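Local coordinates for protein aldehyde dehydrogenase 12 (Zea mays, PDB 6D97) that catalyses the NAD-dependent oxidation of L-glutamate gamma-semialdehyde, the last step of proline catabolism in plants, at residues F29-P34 and M231-R236; A43-F48 and K70-A75; L97-K102 and Y185-G190; D298-G303 and S332-H337; A465-D470 and A488-R493. All coordinates share one frame; numbering follows the deposited sequence.

Contact 1: F29-P34 and M231-R236; sequences FATVSP and MEQMIR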
# COMPACT_ATOMS: atom_id res chain seq x y z
N PHE A 29 -34.13 18.88 10.66
CA PHE A 29 -33.01 19.78 10.89
C PHE A 29 -33.16 21.09 10.14
O PHE A 29 -32.44 22.05 10.44
CB PHE A 29 -31.71 19.10 10.46
CG PHE A 29 -31.67 18.72 9.01
CD1 PHE A 29 -31.29 19.64 8.05
CD2 PHE A 29 -32.01 17.44 8.61
CE1 PHE A 29 -31.25 19.30 6.72
CE2 PHE A 29 -31.98 17.09 7.27
CZ PHE A 29 -31.59 18.02 6.32
N ALA A 30 -34.07 21.16 9.17
CA ALA A 30 -34.12 22.29 8.26
C ALA A 30 -34.72 23.52 8.93
O ALA A 30 -35.66 23.42 9.72
CB ALA A 30 -34.91 21.93 7.01
N THR A 31 -34.16 24.68 8.60
CA THR A 31 -34.75 25.97 8.96
C THR A 31 -35.25 26.72 7.73
O THR A 31 -35.61 27.89 7.84
CB THR A 31 -33.74 26.83 9.72
OG1 THR A 31 -32.55 27.01 8.93
CG2 THR A 31 -33.37 26.16 11.04
N VAL A 32 -35.29 26.06 6.57
CA VAL A 32 -35.66 26.70 5.32
C VAL A 32 -36.46 25.71 4.48
O VAL A 32 -36.24 24.50 4.53
CB VAL A 32 -34.43 27.21 4.55
CG1 VAL A 32 -33.56 26.04 4.09
CG2 VAL A 32 -34.83 28.07 3.36
N SER A 33 -37.40 26.24 3.71
CA SER A 33 -38.18 25.46 2.76
C SER A 33 -37.73 25.84 1.36
O SER A 33 -38.01 26.97 0.92
CB SER A 33 -39.67 25.70 2.93
OG SER A 33 -40.41 25.16 1.86
N PRO A 34 -37.04 24.96 0.63
CA PRO A 34 -36.42 25.36 -0.65
C PRO A 34 -37.41 25.92 -1.65
O PRO A 34 -37.06 26.85 -2.39
CB PRO A 34 -35.79 24.06 -1.15
CG PRO A 34 -35.54 23.28 0.09
CD PRO A 34 -36.69 23.58 1.00
N MET A 231 -24.76 24.49 2.81
CA MET A 231 -23.90 23.91 3.84
C MET A 231 -24.40 24.25 5.23
O MET A 231 -24.17 23.49 6.17
CB MET A 231 -22.46 24.39 3.67
CG MET A 231 -21.62 23.47 2.82
SD MET A 231 -21.77 21.72 3.24
CE MET A 231 -20.90 21.68 4.80
N GLU A 232 -25.08 25.39 5.39
CA GLU A 232 -25.67 25.71 6.68
C GLU A 232 -26.69 24.66 7.08
O GLU A 232 -26.69 24.17 8.22
CB GLU A 232 -26.30 27.10 6.64
CG GLU A 232 -26.41 27.77 8.00
CD GLU A 232 -27.82 28.15 8.36
OE1 GLU A 232 -28.05 29.32 8.73
OE2 GLU A 232 -28.72 27.28 8.28
N GLN A 233 -27.57 24.28 6.15
CA GLN A 233 -28.52 23.20 6.40
C GLN A 233 -27.80 21.87 6.60
O GLN A 233 -28.19 21.07 7.45
CB GLN A 233 -29.52 23.10 5.25
CG GLN A 233 -30.30 24.38 5.01
CD GLN A 233 -31.10 24.80 6.23
OE1 GLN A 233 -31.97 24.07 6.70
NE2 GLN A 233 -30.81 25.98 6.75
N MET A 234 -26.73 21.63 5.83
CA MET A 234 -25.99 20.38 5.97
C MET A 234 -25.33 20.29 7.35
O MET A 234 -25.28 19.22 7.95
CB MET A 234 -24.95 20.26 4.86
CG MET A 234 -24.21 18.94 4.87
SD MET A 234 -25.32 17.55 4.54
CE MET A 234 -24.40 16.24 5.33
N ILE A 235 -24.84 21.42 7.87
CA ILE A 235 -24.21 21.42 9.18
C ILE A 235 -25.23 21.13 10.28
O ILE A 235 -24.93 20.43 11.25
CB ILE A 235 -23.48 22.75 9.42
CG1 ILE A 235 -22.27 22.86 8.50
CG2 ILE A 235 -23.04 22.86 10.87
CD1 ILE A 235 -21.65 24.24 8.46
N ARG A 236 -26.45 21.65 10.13
CA ARG A 236 -27.51 21.33 11.08
C ARG A 236 -27.81 19.84 11.08
O ARG A 236 -27.99 19.24 12.15
CB ARG A 236 -28.77 22.14 10.76
CG ARG A 236 -28.54 23.63 10.84
CD ARG A 236 -29.79 24.44 10.58
NE ARG A 236 -29.52 25.87 10.72
CZ ARG A 236 -29.61 26.54 11.87
NH1 ARG A 236 -29.98 25.91 12.97
NH2 ARG A 236 -29.33 27.84 11.90
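Helix 229-240 links two parallel strands of the Rossmann-type NAD-binding domain, 218-223 and 249-251, and the irregular N-terminal segment F29-P34 runs along one flank of it. Q233 carries the join. Its chain bends at chi2, which turns the terminal amide toward the loop, where both ends of the amide are used on the same residue. The backbone N of T31 donates to Q233 OE1 (3.0 Å, N-H...O 157°), lying in the carbonyl plane on a lone pair. Q233 NE2 in turn donates to T31 OG1 at 3.0 Å, almost straight at 169° and nearly in the plane of the amide. Two bonds in that plane fix the rotation of the amide, and V32 packs against it, with CG1 3.5 Å from Q233 CD. F29 meets the next part of the helix obliquely: its ring atom CD1 is 3.5 Å from the carbonyl O of Q233. One turn on, R236 extends from CG to NE, with the methyl CG2 of T31 above one face of its guanidinium, offset toward the rim. E232 OE1 is taken by the backbone N of Q46, and R236 also has W53 as a cation-pi partner. The other oxygen, E232 OE2, forms a salt bridge with R236 NE at 2.9 Å; the N-H points straight at it (177°), in the guanidinium plane but from above the carboxylate plane.

Contact 2: A43-F48 and K70-A75; sequences AEVQNF and KFIKVA
A43 opens the pairing of 43-49 and 70-74, the inner, parallel strands of a mixed four-stranded sheet flanked by antiparallel 52-54 and 60-63, by donating its N to F71 O and accepting K73 N at its own O (2.9 Å). E44 follows on the other face, side by side with K73, yet E44 OE2 and K73 NZ stay 4.1 Å apart, beyond a salt bridge. V45 N then bonds K73 O (2.8 Å), V45 O receives A75 N (3.0 Å), and V45 CG2 touches I72 CG2 at 3.7 Å. Past Q46, N47 ND2 donates to A75 O (2.8 Å, 156°), on a lone pair in the carbonyl plane, while OD1 accepts from N252 N. An alanine here would take away both the donor to A75 O and the acceptor of N252 N, and would probably loosen the join beyond the last backbone bond. Four backbone bonds thus set the register, past a classic beta bulge where F71 and I72 both face I62; the apolar face packs on helix 229-240, and one amide extends the pairing.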
# COMPACT_ATOMS: atom_id res chain seq x y z
N ALA A 43 -35.25 33.73 3.67
CA ALA A 43 -34.52 32.90 4.62
C ALA A 43 -33.28 33.64 5.09
O ALA A 43 -32.83 34.60 4.45
CB ALA A 43 -34.13 31.56 4.00
N GLU A 44 -32.73 33.20 6.21
CA GLU A 44 -31.48 33.75 6.71
C GLU A 44 -30.45 32.65 6.89
O GLU A 44 -30.78 31.49 7.16
CB GLU A 44 -31.69 34.50 8.04
CG GLU A 44 -32.24 33.68 9.19
CD GLU A 44 -32.20 34.45 10.50
OE1 GLU A 44 -31.38 34.08 11.38
OE2 GLU A 44 -32.97 35.42 10.66
N VAL A 45 -29.19 33.03 6.71
CA VAL A 45 -28.05 32.14 6.88
C VAL A 45 -27.19 32.69 8.02
O VAL A 45 -26.82 33.86 8.00
CB VAL A 45 -27.22 32.02 5.59
CG1 VAL A 45 -26.05 31.06 5.80
CG2 VAL A 45 -28.10 31.56 4.46
N GLN A 46 -26.90 31.84 8.99
CA GLN A 46 -26.15 32.25 10.16
C GLN A 46 -24.76 31.64 10.15
O GLN A 46 -24.46 30.70 9.41
CB GLN A 46 -26.89 31.84 11.44
CG GLN A 46 -28.27 32.45 11.57
CD GLN A 46 -28.98 32.00 12.83
OE1 GLN A 46 -29.69 30.99 12.83
NE2 GLN A 46 -28.79 32.74 13.91
N ASN A 47 -23.91 32.20 11.00
CA ASN A 47 -22.61 31.62 11.27
C ASN A 47 -22.72 30.64 12.44
O ASN A 47 -23.67 30.67 13.22
CB ASN A 47 -21.58 32.70 11.59
CG ASN A 47 -21.59 33.83 10.58
OD1 ASN A 47 -21.11 33.67 9.45
ND2 ASN A 47 -22.14 34.98 10.97
N PHE A 48 -21.73 29.76 12.53
CA PHE A 48 -21.58 28.87 13.67
C PHE A 48 -20.16 29.01 14.19
O PHE A 48 -19.20 28.76 13.46
CB PHE A 48 -21.87 27.41 13.29
CG PHE A 48 -22.03 26.50 14.47
CD1 PHE A 48 -23.24 26.41 15.13
CD2 PHE A 48 -20.97 25.71 14.90
CE1 PHE A 48 -23.39 25.56 16.21
CE2 PHE A 48 -21.12 24.86 15.97
CZ PHE A 48 -22.33 24.79 16.63
N LYS A 70 -34.74 39.82 -3.29
CA LYS A 70 -33.95 39.64 -2.07
C LYS A 70 -34.54 38.50 -1.26
O LYS A 70 -35.43 38.72 -0.43
CB LYS A 70 -33.94 40.92 -1.23
CG LYS A 70 -33.11 42.07 -1.79
CD LYS A 70 -33.25 43.32 -0.91
CE LYS A 70 -32.30 44.43 -1.34
NZ LYS A 70 -32.37 45.63 -0.45
N PHE A 71 -34.08 37.26 -1.49
CA PHE A 71 -34.72 36.11 -0.86
C PHE A 71 -33.88 35.40 0.19
O PHE A 71 -34.40 34.52 0.87
CB PHE A 71 -35.18 35.11 -1.94
CG PHE A 71 -34.09 34.26 -2.56
CD1 PHE A 71 -32.79 34.73 -2.74
CD2 PHE A 71 -34.40 32.98 -3.00
CE1 PHE A 71 -31.83 33.92 -3.32
CE2 PHE A 71 -33.44 32.18 -3.59
CZ PHE A 71 -32.16 32.64 -3.75
N ILE A 72 -32.61 35.77 0.37
CA ILE A 72 -31.77 35.20 1.43
C ILE A 72 -30.91 36.31 2.02
O ILE A 72 -30.19 36.99 1.28
CB ILE A 72 -30.87 34.06 0.93
CG1 ILE A 72 -31.71 32.88 0.41
CG2 ILE A 72 -29.93 33.59 2.03
CD1 ILE A 72 -30.90 31.84 -0.34
N LYS A 73 -30.95 36.48 3.34
CA LYS A 73 -30.03 37.37 4.02
C LYS A 73 -28.96 36.55 4.73
O LYS A 73 -29.26 35.53 5.35
CB LYS A 73 -30.75 38.31 5.00
CG LYS A 73 -31.50 37.65 6.14
CD LYS A 73 -32.09 38.74 7.05
CE LYS A 73 -32.77 38.16 8.29
NZ LYS A 73 -33.15 39.23 9.26
N VAL A 74 -27.71 37.00 4.62
CA VAL A 74 -26.55 36.26 5.09
C VAL A 74 -25.84 37.10 6.14
O VAL A 74 -25.59 38.29 5.93
CB VAL A 74 -25.60 35.91 3.93
CG1 VAL A 74 -24.37 35.18 4.44
CG2 VAL A 74 -26.33 35.07 2.89
N ALA A 75 -25.52 36.48 7.28
CA ALA A 75 -24.88 37.17 8.40
C ALA A 75 -23.38 37.29 8.14
O ALA A 75 -22.55 36.62 8.75
CB ALA A 75 -25.17 36.45 9.70

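Contact 3: L97-K102 and Y185-G190; sequences LHNPLK and YRWPYG
N99 holds CG in the crowded position between its backbone N and carbonyl carbon (chi1 57°), and W187 takes an unusual chi1 of -134°; together these lay the N99 amide over one face of the indole, the planes 18° apart and stacked. N99 CB sits 4.0 Å from the centroid of the W187 six-membered ring, almost on its normal, a CH-pi contact. OD1 of N99 also accepts from L101 N (2.9 Å), an Asx turn at the start of the type I turn N99-K102. That turn presents P100, whose CB lies 3.5 Å from Y185 CD1 and whose CD lies 3.8 Å from W187 CZ3. L101 CG comes to the indole edge, 4.2 Å from W187 CH2. N99 ND2 bonds H95 O of its own chain and G479 O of the second subunit, whose L478 packs on W187. No hydrogen bond joins the segments: strand 180-187 and the loop before helix 105-121 are held by carbon and ring contacts, while the polar ends of N99 serve the turn and the subunit interface.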
# COMPACT_ATOMS: atom_id res chain seq x y z
N LEU A 97 -7.27 17.80 17.14
CA LEU A 97 -8.32 17.32 18.03
C LEU A 97 -8.12 15.85 18.34
O LEU A 97 -8.52 15.38 19.41
CB LEU A 97 -9.70 17.55 17.41
CG LEU A 97 -10.07 19.00 17.09
CD1 LEU A 97 -11.52 19.11 16.65
CD2 LEU A 97 -9.83 19.86 18.31
N HIS A 98 -7.50 15.12 17.42
CA HIS A 98 -7.07 13.75 17.64
C HIS A 98 -5.99 13.43 16.61
O HIS A 98 -5.83 14.14 15.61
CB HIS A 98 -8.24 12.76 17.53
CG HIS A 98 -8.88 12.73 16.18
ND1 HIS A 98 -9.99 13.49 15.86
CD2 HIS A 98 -8.57 12.04 15.05
CE1 HIS A 98 -10.33 13.26 14.61
NE2 HIS A 98 -9.48 12.39 14.09
N ASN A 99 -5.25 12.37 16.87
CA ASN A 99 -4.23 11.88 15.95
C ASN A 99 -4.09 10.38 16.19
O ASN A 99 -4.76 9.86 17.09
CB ASN A 99 -2.91 12.64 16.14
CG ASN A 99 -2.38 12.56 17.55
OD1 ASN A 99 -2.09 11.48 18.06
ND2 ASN A 99 -2.18 13.73 18.17
N PRO A 100 -3.28 9.65 15.42
CA PRO A 100 -3.22 8.19 15.60
C PRO A 100 -2.87 7.74 17.01
O PRO A 100 -3.09 6.56 17.32
CB PRO A 100 -2.16 7.75 14.59
CG PRO A 100 -2.25 8.74 13.51
CD PRO A 100 -2.56 10.05 14.19
N LEU A 101 -2.33 8.61 17.86
CA LEU A 101 -1.95 8.22 19.22
C LEU A 101 -2.77 8.91 20.31
O LEU A 101 -2.61 8.56 21.48
CB LEU A 101 -0.46 8.52 19.46
CG LEU A 101 0.54 7.73 18.61
CD1 LEU A 101 1.97 8.03 19.05
CD2 LEU A 101 0.25 6.24 18.68
N LYS A 102 -3.61 9.87 19.96
CA LYS A 102 -4.33 10.67 20.94
C LYS A 102 -5.81 10.70 20.61
O LYS A 102 -6.19 10.98 19.47
CB LYS A 102 -3.78 12.10 21.00
CG LYS A 102 -4.47 12.97 22.04
CD LYS A 102 -4.01 14.40 21.95
CE LYS A 102 -4.50 15.03 20.66
NZ LYS A 102 -4.26 16.50 20.63
N TYR A 185 3.42 7.99 10.36
CA TYR A 185 2.03 8.29 10.67
C TYR A 185 1.51 9.42 9.80
O TYR A 185 2.27 10.17 9.19
CB TYR A 185 1.87 8.67 12.15
CG TYR A 185 2.08 7.54 13.12
CD1 TYR A 185 1.03 6.71 13.48
CD2 TYR A 185 3.33 7.32 13.70
CE1 TYR A 185 1.21 5.67 14.38
CE2 TYR A 185 3.53 6.29 14.60
CZ TYR A 185 2.47 5.48 14.94
OH TYR A 185 2.67 4.46 15.83
N ARG A 186 0.18 9.53 9.75
CA ARG A 186 -0.50 10.67 9.15
C ARG A 186 -0.94 11.57 10.30
O ARG A 186 -1.89 11.25 11.02
CB ARG A 186 -1.68 10.24 8.29
CG ARG A 186 -1.36 9.23 7.21
CD ARG A 186 -0.21 9.69 6.33
NE ARG A 186 -0.44 11.03 5.79
CZ ARG A 186 0.41 11.67 5.00
NH1 ARG A 186 1.55 11.09 4.64
NH2 ARG A 186 0.13 12.89 4.56
N TRP A 187 -0.25 12.69 10.47
CA TRP A 187 -0.52 13.62 11.56
C TRP A 187 -1.42 14.74 11.07
O TRP A 187 -1.28 15.20 9.93
CB TRP A 187 0.78 14.22 12.09
CG TRP A 187 0.86 14.23 13.57
CD1 TRP A 187 0.90 15.33 14.39
CD2 TRP A 187 0.92 13.09 14.42
NE1 TRP A 187 0.99 14.93 15.70
CE2 TRP A 187 1.00 13.56 15.75
CE3 TRP A 187 0.92 11.71 14.19
CZ2 TRP A 187 1.06 12.70 16.84
CZ3 TRP A 187 0.99 10.85 15.28
CH2 TRP A 187 1.06 11.35 16.59
N PRO A 188 -2.33 15.23 11.90
CA PRO A 188 -3.16 16.37 11.50
C PRO A 188 -2.34 17.65 11.48
O PRO A 188 -1.19 17.70 11.91
CB PRO A 188 -4.25 16.42 12.58
CG PRO A 188 -3.58 15.86 13.78
CD PRO A 188 -2.64 14.79 13.27
N TYR A 189 -2.96 18.70 10.96
CA TYR A 189 -2.37 20.03 11.03
C TYR A 189 -2.90 20.85 12.20
O TYR A 189 -2.20 21.76 12.66
CB TYR A 189 -2.61 20.79 9.73
CG TYR A 189 -1.88 20.25 8.53
CD1 TYR A 189 -0.54 20.54 8.30
CD2 TYR A 189 -2.53 19.47 7.59
CE1 TYR A 189 0.12 20.06 7.18
CE2 TYR A 189 -1.88 18.98 6.49
CZ TYR A 189 -0.56 19.28 6.28
OH TYR A 189 0.06 18.79 5.16
N GLY A 190 -4.10 20.56 12.67
CA GLY A 190 -4.70 21.30 13.75
C GLY A 190 -5.72 22.30 13.24
O GLY A 190 -6.72 21.93 12.61

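Contact 4: D298-G303 and S332-H337; sequences DWKILG and SVLFMH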
# COMPACT_ATOMS: atom_id res chain seq x y z
N ASP A 298 -10.32 23.12 -19.63
CA ASP A 298 -10.31 21.68 -19.89
C ASP A 298 -10.59 21.38 -21.36
O ASP A 298 -11.47 22.00 -21.98
CB ASP A 298 -11.34 21.02 -18.99
CG ASP A 298 -11.32 21.61 -17.59
OD1 ASP A 298 -10.25 21.69 -16.99
OD2 ASP A 298 -12.39 21.96 -17.08
N TRP A 299 -9.81 20.47 -21.92
CA TRP A 299 -9.84 20.16 -23.33
C TRP A 299 -10.37 18.75 -23.55
O TRP A 299 -10.26 17.88 -22.69
CB TRP A 299 -8.44 20.30 -23.99
CG TRP A 299 -7.30 19.67 -23.24
CD1 TRP A 299 -6.43 20.30 -22.39
CD2 TRP A 299 -6.89 18.30 -23.29
NE1 TRP A 299 -5.51 19.40 -21.90
CE2 TRP A 299 -5.77 18.16 -22.44
CE3 TRP A 299 -7.36 17.18 -23.98
CZ2 TRP A 299 -5.12 16.95 -22.26
CZ3 TRP A 299 -6.72 15.97 -23.79
CH2 TRP A 299 -5.61 15.86 -22.94
N LYS A 300 -10.97 18.55 -24.73
CA LYS A 300 -11.33 17.23 -25.23
C LYS A 300 -10.70 17.07 -26.60
O LYS A 300 -10.86 17.93 -27.47
CB LYS A 300 -12.85 17.06 -25.31
CG LYS A 300 -13.27 15.74 -25.94
CD LYS A 300 -14.78 15.58 -25.89
CE LYS A 300 -15.26 15.21 -24.50
NZ LYS A 300 -16.71 15.48 -24.31
N ILE A 301 -9.96 15.98 -26.77
CA ILE A 301 -9.36 15.62 -28.04
C ILE A 301 -10.14 14.44 -28.60
O ILE A 301 -10.34 13.44 -27.91
CB ILE A 301 -7.87 15.27 -27.89
CG1 ILE A 301 -7.06 16.48 -27.41
CG2 ILE A 301 -7.32 14.77 -29.21
CD1 ILE A 301 -5.62 16.12 -27.07
N LEU A 302 -10.59 14.57 -29.85
CA LEU A 302 -11.18 13.45 -30.57
C LEU A 302 -10.10 12.78 -31.40
O LEU A 302 -9.40 13.44 -32.18
CB LEU A 302 -12.33 13.92 -31.46
CG LEU A 302 -13.47 14.76 -30.88
CD1 LEU A 302 -14.50 15.03 -31.97
CD2 LEU A 302 -14.12 14.09 -29.69
N GLY A 303 -9.96 11.47 -31.24
CA GLY A 303 -9.00 10.72 -32.00
C GLY A 303 -9.46 10.47 -33.42
O GLY A 303 -10.53 10.91 -33.85
N SER A 332 -14.17 23.26 -22.30
CA SER A 332 -13.95 24.61 -22.80
C SER A 332 -13.35 24.66 -24.20
O SER A 332 -13.48 25.69 -24.87
CB SER A 332 -13.05 25.40 -21.84
OG SER A 332 -13.70 25.68 -20.62
N VAL A 333 -12.70 23.59 -24.65
CA VAL A 333 -12.18 23.54 -26.01
C VAL A 333 -12.29 22.11 -26.51
O VAL A 333 -12.16 21.15 -25.74
CB VAL A 333 -10.73 24.07 -26.09
CG1 VAL A 333 -9.81 23.24 -25.23
CG2 VAL A 333 -10.25 24.11 -27.54
N LEU A 334 -12.56 21.97 -27.81
CA LEU A 334 -12.72 20.68 -28.46
C LEU A 334 -11.78 20.63 -29.67
O LEU A 334 -11.95 21.40 -30.61
CB LEU A 334 -14.17 20.46 -28.90
CG LEU A 334 -14.56 19.13 -29.54
CD1 LEU A 334 -14.38 18.00 -28.55
CD2 LEU A 334 -15.99 19.16 -30.04
N PHE A 335 -10.79 19.73 -29.62
CA PHE A 335 -9.89 19.48 -30.74
C PHE A 335 -10.47 18.33 -31.56
O PHE A 335 -10.36 17.16 -31.16
CB PHE A 335 -8.48 19.15 -30.26
CG PHE A 335 -7.84 20.23 -29.44
CD1 PHE A 335 -7.11 21.25 -30.04
CD2 PHE A 335 -7.93 20.22 -28.05
CE1 PHE A 335 -6.51 22.24 -29.29
CE2 PHE A 335 -7.33 21.21 -27.29
CZ PHE A 335 -6.62 22.22 -27.91
N MET A 336 -11.08 18.65 -32.70
CA MET A 336 -11.72 17.65 -33.55
C MET A 336 -10.73 17.13 -34.59
O MET A 336 -10.22 17.91 -35.41
CB MET A 336 -12.94 18.23 -34.26
CG MET A 336 -14.11 18.60 -33.37
SD MET A 336 -15.48 19.16 -34.39
CE MET A 336 -15.60 17.78 -35.52
N HIS A 337 -10.47 15.83 -34.58
CA HIS A 337 -9.73 15.22 -35.67
C HIS A 337 -10.53 15.36 -36.96
O HIS A 337 -11.76 15.25 -36.96
CB HIS A 337 -9.43 13.75 -35.39
CG HIS A 337 -8.41 13.14 -36.30
ND1 HIS A 337 -8.65 12.93 -37.64
CD2 HIS A 337 -7.15 12.71 -36.07
CE1 HIS A 337 -7.58 12.39 -38.20
NE2 HIS A 337 -6.65 12.25 -37.27
O HOH W 1 -12.77 24.28 -18.75
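The tight part of this pairing lies at its middle, on the face carrying W299, I301, V333 and F335. V333 turns CG1 into the crowded position between backbone N and carbonyl carbon, which brings it to 3.5 Å from W299 CB. The same W299 CB meets the F335 ring at its edge, in plane, 3.6 Å from CE2, and V333 CG2 lies above one face of that ring, offset toward the rim. I301 CG1 approaches F335 obliquely, and helix 448-457 closes over this side through V451 and C455. Strands 298-302 and 331-337 are the two parallel strands of a beta-alpha-beta unit whose connection is helix 309-321; the N-to-C directions of 298-302 and 332-337 differ by only 13°. Across them F335 N donates to K300 O (2.8 Å), nearly along the C=O axis, and L302 N to F335 O (2.9 Å) at 179°. On the reverse face K300 lies alongside L334, its CD 3.6 Å from CD1, before chi3 bends NZ off to D319 and Q331. The pairing is looser at the start. D298 O is shared by S332 N (3.0 Å) and, weakly, V333 N, and the partly exposed S332 also binds a water through OG. That water accepts from D298 N at 2.8 Å, bridging D298 and S332.

Contact 5: A465-D470 and A488-R493; sequences AIVSND and AGIRAR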
# COMPACT_ATOMS: atom_id res chain seq x y z
N ALA A 465 -10.23 15.03 -21.69
CA ALA A 465 -10.82 13.83 -22.27
C ALA A 465 -10.17 13.54 -23.61
O ALA A 465 -9.94 14.44 -24.42
CB ALA A 465 -12.33 13.99 -22.45
N ILE A 466 -9.86 12.26 -23.83
CA ILE A 466 -9.29 11.79 -25.08
C ILE A 466 -10.26 10.76 -25.63
O ILE A 466 -10.31 9.61 -25.16
CB ILE A 466 -7.89 11.19 -24.89
CG1 ILE A 466 -7.05 12.09 -23.98
CG2 ILE A 466 -7.21 11.01 -26.24
CD1 ILE A 466 -5.88 11.39 -23.36
N VAL A 467 -11.06 11.17 -26.61
CA VAL A 467 -12.13 10.33 -27.15
C VAL A 467 -11.53 9.51 -28.28
O VAL A 467 -11.46 9.94 -29.43
CB VAL A 467 -13.33 11.15 -27.60
CG1 VAL A 467 -14.43 10.24 -28.13
CG2 VAL A 467 -13.85 12.01 -26.45
N SER A 468 -11.09 8.30 -27.94
CA SER A 468 -10.48 7.34 -28.85
C SER A 468 -10.33 6.02 -28.10
O SER A 468 -10.14 6.02 -26.88
CB SER A 468 -9.12 7.82 -29.37
OG SER A 468 -8.40 6.76 -29.98
N ASN A 469 -10.41 4.92 -28.84
CA ASN A 469 -10.12 3.60 -28.29
C ASN A 469 -8.82 3.02 -28.83
O ASN A 469 -8.46 1.89 -28.46
CB ASN A 469 -11.27 2.63 -28.57
CG ASN A 469 -12.31 2.65 -27.47
OD1 ASN A 469 -12.22 3.45 -26.54
ND2 ASN A 469 -13.29 1.76 -27.56
N ASP A 470 -8.12 3.75 -29.68
CA ASP A 470 -6.81 3.38 -30.21
C ASP A 470 -5.76 3.45 -29.10
O ASP A 470 -5.45 4.55 -28.64
CB ASP A 470 -6.45 4.33 -31.36
CG ASP A 470 -5.14 3.96 -32.06
OD1 ASP A 470 -4.35 3.16 -31.53
OD2 ASP A 470 -4.91 4.50 -33.16
N ALA A 488 -10.05 8.70 -20.75
CA ALA A 488 -9.55 8.17 -22.02
C ALA A 488 -10.41 7.00 -22.46
O ALA A 488 -10.64 6.07 -21.68
CB ALA A 488 -8.08 7.74 -21.90
N GLY A 489 -10.85 7.04 -23.71
CA GLY A 489 -11.74 6.02 -24.23
C GLY A 489 -12.81 6.68 -25.07
O GLY A 489 -12.95 7.90 -25.05
N ILE A 490 -13.58 5.89 -25.83
CA ILE A 490 -14.62 6.49 -26.66
C ILE A 490 -15.72 7.11 -25.81
O ILE A 490 -16.44 8.00 -26.29
CB ILE A 490 -15.19 5.44 -27.64
CG1 ILE A 490 -15.75 6.14 -28.89
CG2 ILE A 490 -16.27 4.60 -26.98
CD1 ILE A 490 -14.70 6.91 -29.68
N ARG A 491 -15.86 6.69 -24.55
CA ARG A 491 -16.84 7.26 -23.64
C ARG A 491 -16.22 8.31 -22.72
O ARG A 491 -16.81 8.64 -21.68
CB ARG A 491 -17.49 6.15 -22.81
CG ARG A 491 -18.26 5.13 -23.65
CD ARG A 491 -18.87 4.03 -22.80
NE ARG A 491 -19.92 4.52 -21.91
CZ ARG A 491 -20.66 3.74 -21.13
NH1 ARG A 491 -20.46 2.43 -21.12
NH2 ARG A 491 -21.59 4.28 -20.35
N ALA A 492 -15.06 8.84 -23.08
CA ALA A 492 -14.38 9.81 -22.23
C ALA A 492 -15.17 11.11 -22.14
O ALA A 492 -15.80 11.55 -23.10
CB ALA A 492 -12.97 10.10 -22.76
N ARG A 493 -15.14 11.71 -20.95
CA ARG A 493 -15.83 12.95 -20.65
C ARG A 493 -14.86 13.88 -19.92
O ARG A 493 -13.76 13.48 -19.54
CB ARG A 493 -17.07 12.69 -19.78
CG ARG A 493 -16.75 12.03 -18.44
CD ARG A 493 -17.98 11.41 -17.79
NE ARG A 493 -17.80 11.27 -16.35
CZ ARG A 493 -17.27 10.20 -15.76
NH1 ARG A 493 -16.87 9.17 -16.48
NH2 ARG A 493 -17.15 10.17 -14.44
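G489 O is held from three directions: A492 N donates to it at 3.0 Å, closing the type I turn G489-A492; V467 CA makes a CA-H...O contact at 3.3 Å, with 163° at the hydrogen; and S468 N adds a weak bond at 3.5 Å. Just before it, G489 N donates to I466 O (3.0 Å), beside the single parallel bridge of I466 with A488. G489 takes backbone angles at which a CB would jam against A488 O. Beyond the strand, N469 OD1 accepts I490 N at 2.9 Å, with the donor above the carbonyl plane, while its ND2 donates to V534 O of the second subunit. An alanine here would remove the acceptor of I490 N and the donor to that carbonyl, and would probably loosen the start of the turn and weaken the link between the subunits. V467 CG1, anti to the backbone N, meets I490 CD1 at 3.7 Å, and A465 CB is 4.0 Å from A492 CB. Strand 485-488 is, within this chain, an outermost strand of the mixed sheet that holds 463-467; as A488 also pairs with a strand of the second subunit, the backbone bonds shape a turn where this edge continues across the interface.

In the fold
Contacts 1 and 2 lie together, on the opposite side of the chain's centre from contacts 4 and 5, and both rest on helix 229-240; V32 CG2 packs on A43 CB between them at 3.6 Å. Contact 1 is only partly buried and relies on side-chain polar bonds, whereas contact 2 is buried strand pairing. Contacts 4 and 5, also buried, share one sheet, where V467 N meets I301 O at 2.7 Å. Contact 4 is internal to the subunit. Contact 3, buried by neighbouring subunits as well as its own chain, lies about 30 Å or more from every other centre; like contact 5 it meets the second subunit, through an asparagine amide and the indole, while ring and proline packing joins its own segments.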